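Side-chain contacts in metallo-carboxypeptidase (Pseudomonas aeruginosa, PDB 4A39), which is a zinc-dependent metallocarboxypeptidase of the M14 family, probably removing C-terminal residues from peptide or protein substrates: residues Q85-A88 and R94-R97; I194-R199 and V376-A381; Q237-A242 and P252-V257. One frame throughout, in Å; residues are numbered along the deposited sequence.

Interaction 1 (Q85-A88 and R94-R97); sequences QAVA and RWFR
Arg97 reaches back over Val87 to take hold of the backbone at Gln85. Its NH1 gives a hydrogen bond to Gln85 O at 2.8 Å; the acceptor lies slightly off the guanidinium plane, while the donor sits in the plane of the carbonyl. A bend at chi2 (-78°) folds the side chain so that one guanidinium face lies on the methyl CG2 of Val87, 3.7 Å from Arg97 CZ. The other methyl of Val87, CG1, meets the edge of the Trp95 indole, 3.7 Å from CE3.

On the opposite side of the sheet, Ala88 CB rests over the Phe96 ring in a CH-pi contact, 4.2 Å from its centroid. Ala88 O lies above the same ring, nearer its rim. These positions follow from an antiparallel register: Ala88 and Phe96 form the hydrogen-bonded pair, with Ala88 N to Phe96 O at 2.7 Å and Phe96 N to Ala88 O at 2.8 Å, while Val87 and Arg97 form the next, non-hydrogen-bonded pair. Together they make a beta hairpin, strands 87-89 and 96-103, in the sheet of the N-terminal domain.

Further out, Arg97 NE bonds to Thr362 O, and NH2 to Phe351 O and Trp364 O. Four backbone carbonyls thus accept from its three nitrogens. Their dipoles probably stabilise its positive charge, and the bonds tie the hairpin to the chain that follows strand 343-350.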
loop_
_atom_site.group_PDB
_atom_site.type_symbol
_atom_site.label_atom_id
_atom_site.label_comp_id
_atom_site.label_asym_id
_atom_site.label_seq_id
_atom_site.Cartn_x
_atom_site.Cartn_y
_atom_site.Cartn_z
ATOM N N GLN A 85 -1.949 11.434 13.162
ATOM C CA GLN A 85 -1.984 12.837 12.769
ATOM C C GLN A 85 -2.349 12.903 11.288
ATOM O O GLN A 85 -1.694 12.271 10.460
ATOM C CB GLN A 85 -0.612 13.490 12.979
ATOM C CG GLN A 85 -0.054 13.380 14.397
ATOM C CD GLN A 85 -0.966 13.989 15.446
ATOM O OE1 GLN A 85 -1.671 13.278 16.167
ATOM N NE2 GLN A 85 -0.964 15.310 15.530
ATOM N N ALA A 86 -3.396 13.660 10.962
ATOM C CA ALA A 86 -3.848 13.809 9.580
ATOM C C ALA A 86 -2.791 14.478 8.707
ATOM O O ALA A 86 -1.963 15.240 9.201
ATOM C CB ALA A 86 -5.133 14.626 9.540
ATOM N N VAL A 87 -2.835 14.195 7.407
ATOM C CA VAL A 87 -1.885 14.770 6.466
ATOM C C VAL A 87 -2.587 15.837 5.629
ATOM O O VAL A 87 -3.773 15.715 5.315
ATOM C CB VAL A 87 -1.311 13.684 5.526
ATOM C CG1 VAL A 87 0.005 14.147 4.941
ATOM C CG2 VAL A 87 -1.134 12.376 6.286
ATOM N N ALA A 88 -1.850 16.883 5.269
ATOM C CA ALA A 88 -2.409 17.975 4.481
ATOM C C ALA A 88 -1.411 18.464 3.442
ATOM O O ALA A 88 -0.223 18.153 3.515
ATOM C CB ALA A 88 -2.803 19.124 5.399
ATOM N N ARG A 94 3.759 18.682 -1.745
ATOM C CA ARG A 94 4.377 18.697 -0.421
ATOM C C ARG A 94 3.299 18.386 0.615
ATOM O O ARG A 94 2.370 19.169 0.801
ATOM C CB ARG A 94 4.972 20.075 -0.114
ATOM C CG ARG A 94 6.047 20.541 -1.078
ATOM C CD ARG A 94 6.442 21.989 -0.797
ATOM N NE ARG A 94 7.174 22.144 0.458
ATOM C CZ ARG A 94 7.523 23.319 0.979
ATOM N NH1 ARG A 94 7.204 24.444 0.353
ATOM N NH2 ARG A 94 8.192 23.369 2.125
ATOM N N TRP A 95 3.421 17.241 1.279
ATOM C CA TRP A 95 2.452 16.848 2.295
ATOM C C TRP A 95 3.035 16.955 3.703
ATOM O O TRP A 95 4.186 16.575 3.949
ATOM C CB TRP A 95 1.952 15.423 2.024
ATOM C CG TRP A 95 1.106 15.337 0.786
ATOM C CD1 TRP A 95 1.540 15.296 -0.509
ATOM C CD2 TRP A 95 -0.327 15.347 0.729
ATOM N NE1 TRP A 95 0.466 15.284 -1.370
ATOM C CE2 TRP A 95 -0.691 15.315 -0.637
ATOM C CE3 TRP A 95 -1.337 15.382 1.699
ATOM C CZ2 TRP A 95 -2.028 15.317 -1.058
ATOM C CZ3 TRP A 95 -2.672 15.384 1.279
ATOM C CH2 TRP A 95 -3.000 15.352 -0.090
ATOM N N PHE A 96 2.239 17.490 4.623
ATOM C CA PHE A 96 2.670 17.678 6.005
ATOM C C PHE A 96 1.613 17.245 7.018
ATOM O O PHE A 96 0.416 17.303 6.747
ATOM C CB PHE A 96 3.021 19.149 6.250
ATOM C CG PHE A 96 1.927 20.112 5.860
ATOM C CD1 PHE A 96 1.831 20.595 4.556
ATOM C CD2 PHE A 96 1.002 20.546 6.803
ATOM C CE1 PHE A 96 0.828 21.504 4.201
ATOM C CE2 PHE A 96 -0.002 21.449 6.461
ATOM C CZ PHE A 96 -0.089 21.931 5.158
ATOM N N ARG A 97 2.068 16.814 8.190
ATOM C CA ARG A 97 1.163 16.375 9.248
ATOM C C ARG A 97 0.652 17.580 10.037
ATOM O O ARG A 97 1.355 18.587 10.176
ATOM C CB ARG A 97 1.895 15.413 10.194
ATOM C CG ARG A 97 2.395 14.125 9.536
ATOM C CD ARG A 97 1.272 13.108 9.333
ATOM N NE ARG A 97 1.748 11.946 8.579
ATOM C CZ ARG A 97 1.201 10.734 8.644
ATOM N NH1 ARG A 97 0.156 10.511 9.430
ATOM N NH2 ARG A 97 1.701 9.740 7.918
#

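Interaction 2 (I194-R199 and V376-A381); sequences IERLQR and VLSTLA
Arg196 and Leu377 bury the most surface here, and they run past one another in opposite directions. The arginine is stretched out from CG to NE, with CG anti to the backbone N (chi1 175°), which carries its tip across to helix 366-383. On the way its aliphatic part lies along the leucine, Arg196 CD standing 3.9 Å from Leu377 CD1. That same methyl also meets Leu197 CD2 at 4.1 Å, the Leu197 side chain crossing Leu377 at about a right angle.

Beyond the apolar part comes Ser378. Arg196 NH1 donates to Ser378 OG at 2.8 Å, nearly straight at 166°, and the oxygen lies close to the guanidinium plane. The rest of the guanidinium is engaged by acids: NE forms a salt bridge with Asp202 and NH2 one with Glu204. Glu204 also hydrogen-bonds Ser378 OG, so carboxylate, hydroxyl and guanidinium close a small polar network. The buried positive charge is thus balanced by two acids, which probably stabilises it and holds the guanidinium in its orientation.

The contact joins the last part of helix 185-196 and the residues after it to helix 366-383, the last long helix of the chain. Helix 203-211 packs against both partners: its Met205 touches Arg196 and Leu377, and its Leu209 touches Leu197.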
loop_
_atom_site.group_PDB
_atom_site.type_symbol
_atom_site.label_atom_id
_atom_site.label_comp_id
_atom_site.label_asym_id
_atom_site.label_seq_id
_atom_site.Cartn_x
_atom_site.Cartn_y
_atom_site.Cartn_z
ATOM N N ILE A 194 10.360 0.583 -8.981
ATOM C CA ILE A 194 10.503 0.764 -10.421
ATOM C C ILE A 194 11.492 1.865 -10.797
ATOM O O ILE A 194 12.265 1.708 -11.742
ATOM C CB ILE A 194 9.124 1.036 -11.083
ATOM C CG1 ILE A 194 8.356 -0.279 -11.231
ATOM C CG2 ILE A 194 9.297 1.663 -12.456
ATOM C CD1 ILE A 194 8.012 -0.952 -9.929
ATOM N N GLU A 195 11.488 2.972 -10.066
ATOM C CA GLU A 195 12.408 4.050 -10.391
ATOM C C GLU A 195 13.866 3.640 -10.218
ATOM O O GLU A 195 14.739 4.163 -10.908
ATOM C CB GLU A 195 12.115 5.291 -9.549
ATOM C CG GLU A 195 10.730 5.856 -9.781
ATOM C CD GLU A 195 10.599 7.294 -9.326
ATOM O OE1 GLU A 195 11.265 7.675 -8.339
ATOM O OE2 GLU A 195 9.817 8.040 -9.953
ATOM N N ARG A 196 14.138 2.711 -9.305
ATOM C CA ARG A 196 15.517 2.275 -9.105
ATOM C C ARG A 196 16.049 1.565 -10.345
ATOM O O ARG A 196 17.253 1.583 -10.613
ATOM C CB ARG A 196 15.644 1.343 -7.895
ATOM C CG ARG A 196 17.056 0.783 -7.761
ATOM C CD ARG A 196 17.322 0.064 -6.453
ATOM N NE ARG A 196 18.683 -0.465 -6.444
ATOM C CZ ARG A 196 19.243 -1.109 -5.426
ATOM N NH1 ARG A 196 18.565 -1.312 -4.305
ATOM N NH2 ARG A 196 20.490 -1.549 -5.531
ATOM N N LEU A 197 15.149 0.946 -11.102
ATOM C CA LEU A 197 15.523 0.227 -12.321
ATOM C C LEU A 197 16.107 1.143 -13.398
ATOM O O LEU A 197 16.766 0.676 -14.330
ATOM C CB LEU A 197 14.308 -0.514 -12.887
ATOM C CG LEU A 197 13.987 -1.900 -12.322
ATOM C CD1 LEU A 197 15.045 -2.890 -12.784
ATOM C CD2 LEU A 197 13.916 -1.847 -10.813
ATOM N N GLN A 198 15.864 2.444 -13.266
ATOM C CA GLN A 198 16.366 3.424 -14.230
ATOM C C GLN A 198 17.873 3.638 -14.124
ATOM O O GLN A 198 18.512 4.079 -15.081
ATOM C CB GLN A 198 15.664 4.770 -14.029
ATOM C CG GLN A 198 14.172 4.746 -14.277
ATOM C CD GLN A 198 13.522 6.094 -14.032
ATOM O OE1 GLN A 198 13.480 6.584 -12.901
ATOM N NE2 GLN A 198 13.016 6.706 -15.095
ATOM N N ARG A 199 18.437 3.331 -12.961
ATOM C CA ARG A 199 19.869 3.508 -12.732
ATOM C C ARG A 199 20.744 2.804 -13.766
ATOM O O ARG A 199 20.596 1.608 -14.010
ATOM C CB ARG A 199 20.242 3.013 -11.334
ATOM C CG ARG A 199 19.698 3.876 -10.212
ATOM C CD ARG A 199 20.055 3.301 -8.850
ATOM N NE ARG A 199 21.496 3.112 -8.695
ATOM C CZ ARG A 199 22.077 2.652 -7.591
ATOM N NH1 ARG A 199 21.340 2.333 -6.533
ATOM N NH2 ARG A 199 23.395 2.501 -7.546
ATOM N N VAL A 376 14.278 -2.962 -0.331
ATOM C CA VAL A 376 13.820 -4.338 -0.459
ATOM C C VAL A 376 14.558 -4.973 -1.640
ATOM O O VAL A 376 14.935 -6.144 -1.591
ATOM C CB VAL A 376 12.291 -4.402 -0.692
ATOM C CG1 VAL A 376 11.896 -5.773 -1.228
ATOM C CG2 VAL A 376 11.558 -4.135 0.619
ATOM N N LEU A 377 14.770 -4.199 -2.700
ATOM C CA LEU A 377 15.483 -4.714 -3.862
ATOM C C LEU A 377 16.899 -5.103 -3.453
ATOM O O LEU A 377 17.417 -6.122 -3.903
ATOM C CB LEU A 377 15.520 -3.675 -4.988
ATOM C CG LEU A 377 14.226 -3.538 -5.798
ATOM C CD1 LEU A 377 14.367 -2.431 -6.830
ATOM C CD2 LEU A 377 13.919 -4.862 -6.481
ATOM N N SER A 378 17.516 -4.294 -2.596
ATOM C CA SER A 378 18.866 -4.590 -2.123
ATOM C C SER A 378 18.860 -5.906 -1.352
ATOM O O SER A 378 19.780 -6.716 -1.481
ATOM C CB SER A 378 19.385 -3.473 -1.214
ATOM O OG SER A 378 19.699 -2.307 -1.956
ATOM N N THR A 379 17.818 -6.111 -0.552
ATOM C CA THR A 379 17.688 -7.327 0.243
ATOM C C THR A 379 17.535 -8.553 -0.654
ATOM O O THR A 379 18.150 -9.593 -0.407
ATOM C CB THR A 379 16.482 -7.226 1.207
ATOM O OG1 THR A 379 16.706 -6.144 2.124
ATOM C CG2 THR A 379 16.304 -8.524 1.994
ATOM N N LEU A 380 16.723 -8.431 -1.698
ATOM C CA LEU A 380 16.518 -9.547 -2.617
ATOM C C LEU A 380 17.803 -9.901 -3.358
ATOM O O LEU A 380 18.035 -11.067 -3.693
ATOM C CB LEU A 380 15.415 -9.219 -3.628
ATOM C CG LEU A 380 14.008 -9.001 -3.061
ATOM C CD1 LEU A 380 13.048 -8.702 -4.201
ATOM C CD2 LEU A 380 13.556 -10.234 -2.290
ATOM N N ALA A 381 18.636 -8.896 -3.617
ATOM C CA ALA A 381 19.896 -9.115 -4.319
ATOM C C ALA A 381 20.826 -9.998 -3.489
ATOM O O ALA A 381 21.544 -10.842 -4.030
ATOM C CB ALA A 381 20.569 -7.781 -4.614
#

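Interaction 3 (Q237-A242 and P252-V257); sequences QDLNRA and PEVWFV. With GEM ((2-guanidinoethylmercapto)succinic acid), chain D.
The guanidinium of Arg241 is the flat group that holds the inhibitor, on a loop whose Leu239 packs against Glu253 and Val254. The edge of the Arg241 guanidinium faces a carboxylate of (2-guanidinoethylmercapto)succinic acid (GEM), and Asp238 OD2 lies over one face, offset toward the rim. In this M14 zinc carboxypeptidase fold, the loop 237-242 supplies one wall of the ligand pocket. Two N-H groups of the arginine pair with the two carboxylate oxygens: Arg241 NH1 to GEM O14 and Arg241 NH2 to GEM O15, both at 3.0 Å and close to straight. Such a bidentate grip fixes the rotation of the carboxylate. The Asn240 amide adds a third bond, ND2 to GEM O14 at 2.8 Å and 174°, while its OD1 accepts from Gln179 NE2 and Ala332 N, which set the direction of the amide. Arg231 also hydrogen-bonds the inhibitor.

Within the loop, Asp238 OD1 accepts from Asn240 N in an Asx turn and also hydrogen-bonds His180 NE2, linking the loop to a zinc ligand. Asp238 OD2 forms a salt bridge with Arg231.

The reverse side of the loop leans on helix 252-264. Leu239 crosses Glu253 at about a right angle, with Leu239 CD1 3.8 Å from Glu253 CB. The carboxylate end of Glu253 is turned by a chi2 of 90° so that OE1 comes within 3.7 Å of Leu239 CD2; that oxygen's hydrogen bond comes from Asn233 ND2. Val254 slides past Leu239 in the opposite sense, and its two methyls divide the loop between them: CG1 lies 3.9 Å from Ala242 O, and CG2 3.6 Å from Leu239 O.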
loop_
_atom_site.group_PDB
_atom_site.type_symbol
_atom_site.label_atom_id
_atom_site.label_comp_id
_atom_site.label_asym_id
_atom_site.label_seq_id
_atom_site.Cartn_x
_atom_site.Cartn_y
_atom_site.Cartn_z
ATOM N N GLN A 237 -15.930 -6.903 -2.487
ATOM C CA GLN A 237 -15.117 -8.025 -2.028
ATOM C C GLN A 237 -13.755 -7.585 -1.493
ATOM O O GLN A 237 -13.102 -6.730 -2.086
ATOM C CB GLN A 237 -14.910 -9.013 -3.188
ATOM C CG GLN A 237 -13.966 -10.178 -2.896
ATOM C CD GLN A 237 -14.478 -11.080 -1.793
ATOM O OE1 GLN A 237 -15.652 -11.454 -1.782
ATOM N NE2 GLN A 237 -13.599 -11.441 -0.862
ATOM N N ASP A 238 -13.352 -8.148 -0.354
ATOM C CA ASP A 238 -12.037 -7.865 0.226
ATOM C C ASP A 238 -11.121 -8.770 -0.595
ATOM O O ASP A 238 -11.138 -9.989 -0.421
ATOM C CB ASP A 238 -11.989 -8.291 1.699
ATOM C CG ASP A 238 -10.645 -7.992 2.362
ATOM O OD1 ASP A 238 -9.618 -7.935 1.653
ATOM O OD2 ASP A 238 -10.613 -7.829 3.600
ATOM N N LEU A 239 -10.333 -8.184 -1.491
ATOM C CA LEU A 239 -9.461 -8.978 -2.346
ATOM C C LEU A 239 -8.485 -9.868 -1.588
ATOM O O LEU A 239 -8.134 -10.952 -2.063
ATOM C CB LEU A 239 -8.700 -8.074 -3.323
ATOM C CG LEU A 239 -9.551 -7.373 -4.389
ATOM C CD1 LEU A 239 -8.635 -6.622 -5.348
ATOM C CD2 LEU A 239 -10.378 -8.396 -5.155
ATOM N N ASN A 240 -8.051 -9.443 -0.405
ATOM C CA ASN A 240 -7.117 -10.289 0.313
ATOM C C ASN A 240 -7.770 -11.381 1.148
ATOM O O ASN A 240 -7.174 -11.897 2.096
ATOM C CB ASN A 240 -6.151 -9.468 1.164
ATOM C CG ASN A 240 -4.835 -10.187 1.360
ATOM O OD1 ASN A 240 -4.353 -10.860 0.446
ATOM N ND2 ASN A 240 -4.247 -10.053 2.536
ATOM N N ARG A 241 -9.004 -11.720 0.787
ATOM C CA ARG A 241 -9.739 -12.805 1.430
ATOM C C ARG A 241 -10.325 -13.645 0.291
ATOM O O ARG A 241 -11.158 -14.521 0.519
ATOM C CB ARG A 241 -10.879 -12.270 2.304
ATOM C CG ARG A 241 -10.428 -11.488 3.528
ATOM C CD ARG A 241 -9.705 -12.372 4.529
ATOM N NE ARG A 241 -9.330 -11.612 5.719
ATOM C CZ ARG A 241 -8.338 -10.726 5.756
ATOM N NH1 ARG A 241 -7.607 -10.493 4.672
ATOM N NH2 ARG A 241 -8.092 -10.050 6.872
ATOM N N ALA A 242 -9.874 -13.371 -0.934
ATOM C CA ALA A 242 -10.383 -14.079 -2.109
ATOM C C ALA A 242 -9.381 -15.004 -2.782
ATOM O O ALA A 242 -9.623 -15.474 -3.893
ATOM C CB ALA A 242 -10.898 -13.071 -3.132
ATOM N N PRO A 252 -12.080 -10.410 -10.168
ATOM C CA PRO A 252 -11.261 -10.540 -11.378
ATOM C C PRO A 252 -9.807 -10.122 -11.204
ATOM O O PRO A 252 -8.914 -10.648 -11.871
ATOM C CB PRO A 252 -12.005 -9.671 -12.393
ATOM C CG PRO A 252 -12.647 -8.619 -11.526
ATOM C CD PRO A 252 -13.164 -9.432 -10.375
ATOM N N GLU A 253 -9.576 -9.166 -10.309
ATOM C CA GLU A 253 -8.228 -8.681 -10.053
ATOM C C GLU A 253 -7.339 -9.810 -9.528
ATOM O O GLU A 253 -6.193 -9.963 -9.950
ATOM C CB GLU A 253 -8.274 -7.535 -9.039
ATOM C CG GLU A 253 -9.076 -6.325 -9.514
ATOM C CD GLU A 253 -10.556 -6.369 -9.138
ATOM O OE1 GLU A 253 -11.042 -7.403 -8.622
ATOM O OE2 GLU A 253 -11.240 -5.350 -9.365
ATOM N N VAL A 254 -7.877 -10.603 -8.609
ATOM C CA VAL A 254 -7.130 -11.715 -8.029
ATOM C C VAL A 254 -7.112 -12.914 -8.977
ATOM O O VAL A 254 -6.102 -13.612 -9.090
ATOM C CB VAL A 254 -7.736 -12.117 -6.663
ATOM C CG1 VAL A 254 -7.136 -13.430 -6.177
ATOM C CG2 VAL A 254 -7.457 -11.010 -5.646
ATOM N N TRP A 255 -8.228 -13.145 -9.661
ATOM C CA TRP A 255 -8.330 -14.250 -10.612
ATOM C C TRP A 255 -7.237 -14.114 -11.674
ATOM O O TRP A 255 -6.603 -15.099 -12.071
ATOM C CB TRP A 255 -9.717 -14.239 -11.267
ATOM C CG TRP A 255 -9.915 -15.305 -12.299
ATOM C CD1 TRP A 255 -9.585 -15.241 -13.623
ATOM C CD2 TRP A 255 -10.461 -16.609 -12.083
ATOM N NE1 TRP A 255 -9.892 -16.428 -14.246
ATOM C CE2 TRP A 255 -10.432 -17.286 -13.323
ATOM C CE3 TRP A 255 -10.973 -17.273 -10.961
ATOM C CZ2 TRP A 255 -10.895 -18.597 -13.472
ATOM C CZ3 TRP A 255 -11.435 -18.578 -11.109
ATOM C CH2 TRP A 255 -11.392 -19.225 -12.356
ATOM N N PHE A 256 -7.026 -12.882 -12.122
ATOM C CA PHE A 256 -6.016 -12.561 -13.124
ATOM C C PHE A 256 -4.618 -12.946 -12.659
ATOM O O PHE A 256 -3.903 -13.677 -13.344
ATOM C CB PHE A 256 -6.057 -11.058 -13.431
ATOM C CG PHE A 256 -4.840 -10.546 -14.158
ATOM C CD1 PHE A 256 -4.495 -11.040 -15.413
ATOM C CD2 PHE A 256 -4.047 -9.553 -13.590
ATOM C CE1 PHE A 256 -3.375 -10.550 -16.093
ATOM C CE2 PHE A 256 -2.930 -9.059 -14.259
ATOM C CZ PHE A 256 -2.595 -9.559 -15.514
ATOM N N VAL A 257 -4.227 -12.452 -11.491
ATOM C CA VAL A 257 -2.894 -12.742 -10.974
ATOM C C VAL A 257 -2.646 -14.229 -10.767
ATOM O O VAL A 257 -1.577 -14.729 -11.120
ATOM C CB VAL A 257 -2.629 -11.981 -9.658
ATOM C CG1 VAL A 257 -1.247 -12.331 -9.117
ATOM C CG2 VAL A 257 -2.726 -10.483 -9.914
HETATM C C8 GEM D . -3.753 -7.986 6.348
HETATM S S7 GEM D . -2.494 -8.325 5.064
HETATM C C6 GEM D . -1.576 -9.699 5.851
HETATM C C5 GEM D . -1.570 -9.670 7.382
HETATM N N3 GEM D . -2.900 -10.008 7.907
HETATM C C1 GEM D . -3.061 -11.126 8.613
HETATM N N4 GEM D . -2.019 -11.927 8.821
HETATM N N2 GEM D . -4.253 -11.453 9.102
HETATM C C9 GEM D . -5.172 -8.140 5.799
HETATM O O14 GEM D . -5.300 -8.565 4.628
HETATM O O15 GEM D . -6.106 -7.827 6.565
HETATM C C10 GEM D . -3.555 -6.595 6.954
HETATM C C11 GEM D . -3.713 -5.489 5.907
HETATM O O12 GEM D . -2.793 -4.645 5.818
HETATM O O13 GEM D . -4.761 -5.500 5.230
#

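Along the chain, interaction 1 comes first and is complete before the others begin; the 237-242 and 252-257 pair then falls between the two halves of interaction 2. Interaction 1 holds a hairpin in the nine-stranded sheet of the N-terminal domain, whereas the other two lie among the helices and loops around the seven-stranded sheet of the catalytic part. The centres of interactions 1 and 3 are about 31 Å apart, on opposite sides of the chain's centre, and that of interaction 2 lies about 28 Å and 27 Å from them. No two touch. Only interaction 3 reaches the inhibitor, backing the pocket loop; interaction 2 clamps two helices together away from the zinc.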